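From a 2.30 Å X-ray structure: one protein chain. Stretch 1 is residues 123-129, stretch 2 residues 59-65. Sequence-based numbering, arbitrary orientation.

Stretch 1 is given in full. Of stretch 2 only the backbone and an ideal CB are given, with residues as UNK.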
# COMPACT_ATOMS: atom_id res chain seq x y z
N THR A 123 -4.94 20.72 11.62
CA THR A 123 -3.49 20.92 11.64
C THR A 123 -2.79 20.04 10.60
O THR A 123 -1.91 20.51 9.87
CB THR A 123 -2.93 20.65 13.04
OG1 THR A 123 -3.71 21.36 14.00
CG2 THR A 123 -1.46 21.08 13.13
N PHE A 124 -3.19 18.76 10.53
CA PHE A 124 -2.72 17.82 9.50
C PHE A 124 -3.01 18.29 8.07
O PHE A 124 -2.12 18.23 7.21
CB PHE A 124 -3.29 16.41 9.71
CG PHE A 124 -2.61 15.63 10.81
CD1 PHE A 124 -3.08 14.38 11.18
CD2 PHE A 124 -1.51 16.15 11.50
CE1 PHE A 124 -2.45 13.64 12.19
CE2 PHE A 124 -0.89 15.43 12.51
CZ PHE A 124 -1.36 14.16 12.86
N ASP A 125 -4.24 18.74 7.82
CA ASP A 125 -4.62 19.23 6.49
C ASP A 125 -3.80 20.46 6.08
O ASP A 125 -3.40 20.57 4.91
CB ASP A 125 -6.13 19.51 6.40
CG ASP A 125 -6.97 18.22 6.36
OD1 ASP A 125 -6.41 17.10 6.34
OD2 ASP A 125 -8.21 18.33 6.34
N GLU A 126 -3.52 21.36 7.02
CA GLU A 126 -2.61 22.47 6.74
C GLU A 126 -1.18 22.00 6.44
O GLU A 126 -0.60 22.44 5.46
CB GLU A 126 -2.57 23.51 7.86
CG GLU A 126 -1.56 24.60 7.50
CD GLU A 126 -1.49 25.77 8.43
OE1 GLU A 126 -0.69 26.67 8.12
OE2 GLU A 126 -2.21 25.81 9.46
N ILE A 127 -0.63 21.14 7.29
CA ILE A 127 0.69 20.57 7.08
C ILE A 127 0.84 19.94 5.69
O ILE A 127 1.81 20.22 4.99
CB ILE A 127 1.08 19.56 8.20
CG1 ILE A 127 1.40 20.31 9.50
CG2 ILE A 127 2.28 18.73 7.79
CD1 ILE A 127 1.41 19.44 10.78
N ALA A 128 -0.13 19.11 5.29
CA ALA A 128 -0.16 18.49 3.95
C ALA A 128 -0.13 19.48 2.76
O ALA A 128 0.41 19.17 1.69
CB ALA A 128 -1.34 17.54 3.83
N SER A 129 -0.70 20.67 2.94
CA SER A 129 -0.77 21.67 1.87
C SER A 129 0.53 22.48 1.66
O SER A 129 0.67 23.19 0.65
CB SER A 129 -1.95 22.62 2.10
OG SER A 129 -1.77 23.35 3.31
N UNK A 59 -4.38 12.57 -3.21
CA UNK A 59 -3.15 13.29 -3.54
C UNK A 59 -2.46 13.90 -2.31
O UNK A 59 -1.26 14.14 -2.35
CB UNK A 59 -3.46 14.40 -4.55
N UNK A 60 -3.20 14.11 -1.23
CA UNK A 60 -2.64 14.63 0.03
C UNK A 60 -1.74 13.62 0.77
O UNK A 60 -2.12 12.48 0.99
CB UNK A 60 -3.78 15.06 0.95
N UNK A 61 -0.54 14.08 1.13
CA UNK A 61 0.40 13.39 2.01
C UNK A 61 0.84 14.40 3.06
O UNK A 61 1.03 15.57 2.74
CB UNK A 61 1.59 12.82 1.24
N UNK A 62 1.04 13.95 4.31
CA UNK A 62 1.60 14.81 5.36
C UNK A 62 3.00 15.34 5.00
O UNK A 62 3.27 16.53 5.15
CB UNK A 62 1.67 14.04 6.68
N UNK A 63 3.87 14.45 4.53
CA UNK A 63 5.24 14.83 4.17
C UNK A 63 6.06 15.22 5.38
O UNK A 63 6.90 16.14 5.32
CB UNK A 63 5.22 15.99 3.17
N UNK A 64 5.81 14.53 6.48
CA UNK A 64 6.52 14.76 7.73
C UNK A 64 7.41 13.55 8.04
O UNK A 64 6.91 12.46 8.38
CB UNK A 64 5.54 15.02 8.87
N UNK A 65 8.72 13.75 7.91
CA UNK A 65 9.72 12.74 8.27
C UNK A 65 10.09 12.83 9.73
O UNK A 65 9.84 13.86 10.40
CB UNK A 65 10.98 12.89 7.41

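Stretch 1 is a helix, and stretch 2 passes it as an irregular segment, coming closest where the CA atoms of Ala128 and position 62 lie 4.3 Å apart.

Position 59 has nothing of the helix within reach of its ideal CB, so the contact sets no preference. The residue is Glu59, which does not touch stretch 1.

At position 60 the CA-to-CB bond points toward the helix, and the ideal CB lies 4.5 Å from Ala128 CB. The small alanine leaves room for a chain to pass, and further along stands the carboxylate of Asp125. A long side chain with a positive or hydrogen-bonding end would suit; lysine, arginine or glutamine are all reasonable. It is Arg60. Its salt bridge with Asp125 is long, 3.9 Å from Asp125 OD1 to Arg60 NH1, and the oxygen lies well out of the guanidinium plane, so charge alone acts there. Water 1 supplies the directed link: it accepts from Arg60 NH1 at 2.7 Å and donates to Asp125 OD2 at 2.7 Å.

Position 61 has its CA-to-CB bond directed away, with extended backbone angles, so many side chains would do, polar ones included. The backbone makes the contact: the carbonyl O of 61 sits 3.3 Å from Ala128 CB and 3.4 Å from Ala128 CA, the latter a CA-H...O contact. The residue is Glu61, whose carboxylate takes no part in this contact.

Position 62 also starts away from the helix, yet its ideal CB is 4.9 Å from Ile127 CG2, and the Phe124 ring lies within reach of a longer chain. A flexible apolar residue such as leucine or methionine could turn back to use this surface. Leu62 does so. Its CD1 stands over one face of the Phe124 ring, 4.3 Å from the centroid in a CH-pi contact, while CD2 lies 3.8 Å from Phe124 CB and 4.0 Å from Ile127 CG2. Water 4 lies 2.9 Å from Leu62 O and 2.8 Å from Ile127 O, hydrogen-bonded to each carbonyl.

At position 63 phi is 68° and psi 36°, and the positive phi by itself favours glycine; Gly63 makes no contact with the helix.

Position 64 points toward the helix again, its ideal CB 5.1 Å from Ile127 CG2. A modest apolar side chain, valine or isoleucine for example, would suit. Val64 brings CG2 to 3.6 Å from Ile127 CG2.

Position 65 is out of reach and precedes a helix as its N-cap. There is room for a CB, so several residues could serve; it is Gly65.

Stretch 2 59-65: ERELGVG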
# COMPACT_ATOMS: atom_id res chain seq x y z
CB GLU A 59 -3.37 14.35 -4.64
CG GLU A 59 -3.67 13.75 -6.03
CD GLU A 59 -2.70 14.22 -7.12
OE1 GLU A 59 -1.51 13.82 -7.07
OE2 GLU A 59 -3.13 14.98 -8.03
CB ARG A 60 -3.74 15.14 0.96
CG ARG A 60 -4.44 16.41 0.47
CD ARG A 60 -5.66 16.73 1.32
NE ARG A 60 -6.64 15.65 1.26
CZ ARG A 60 -7.75 15.58 1.99
NH1 ARG A 60 -8.04 16.54 2.87
NH2 ARG A 60 -8.57 14.55 1.85
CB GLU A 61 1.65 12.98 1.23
CG GLU A 61 1.62 11.64 0.54
CD GLU A 61 2.96 11.32 -0.13
OE1 GLU A 61 3.23 11.91 -1.22
OE2 GLU A 61 3.73 10.50 0.43
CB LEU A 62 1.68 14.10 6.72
CG LEU A 62 0.55 14.15 7.76
CD1 LEU A 62 1.07 13.64 9.12
CD2 LEU A 62 -0.11 15.54 7.90
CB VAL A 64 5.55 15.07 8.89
CG1 VAL A 64 6.27 15.15 10.21
CG2 VAL A 64 4.82 16.39 8.63
O HOH W 1 -9.50 16.31 5.13
O HOH W 2 2.69 17.03 1.41
O HOH W 3 0.28 16.96 0.08
O HOH W 4 3.43 18.76 3.30
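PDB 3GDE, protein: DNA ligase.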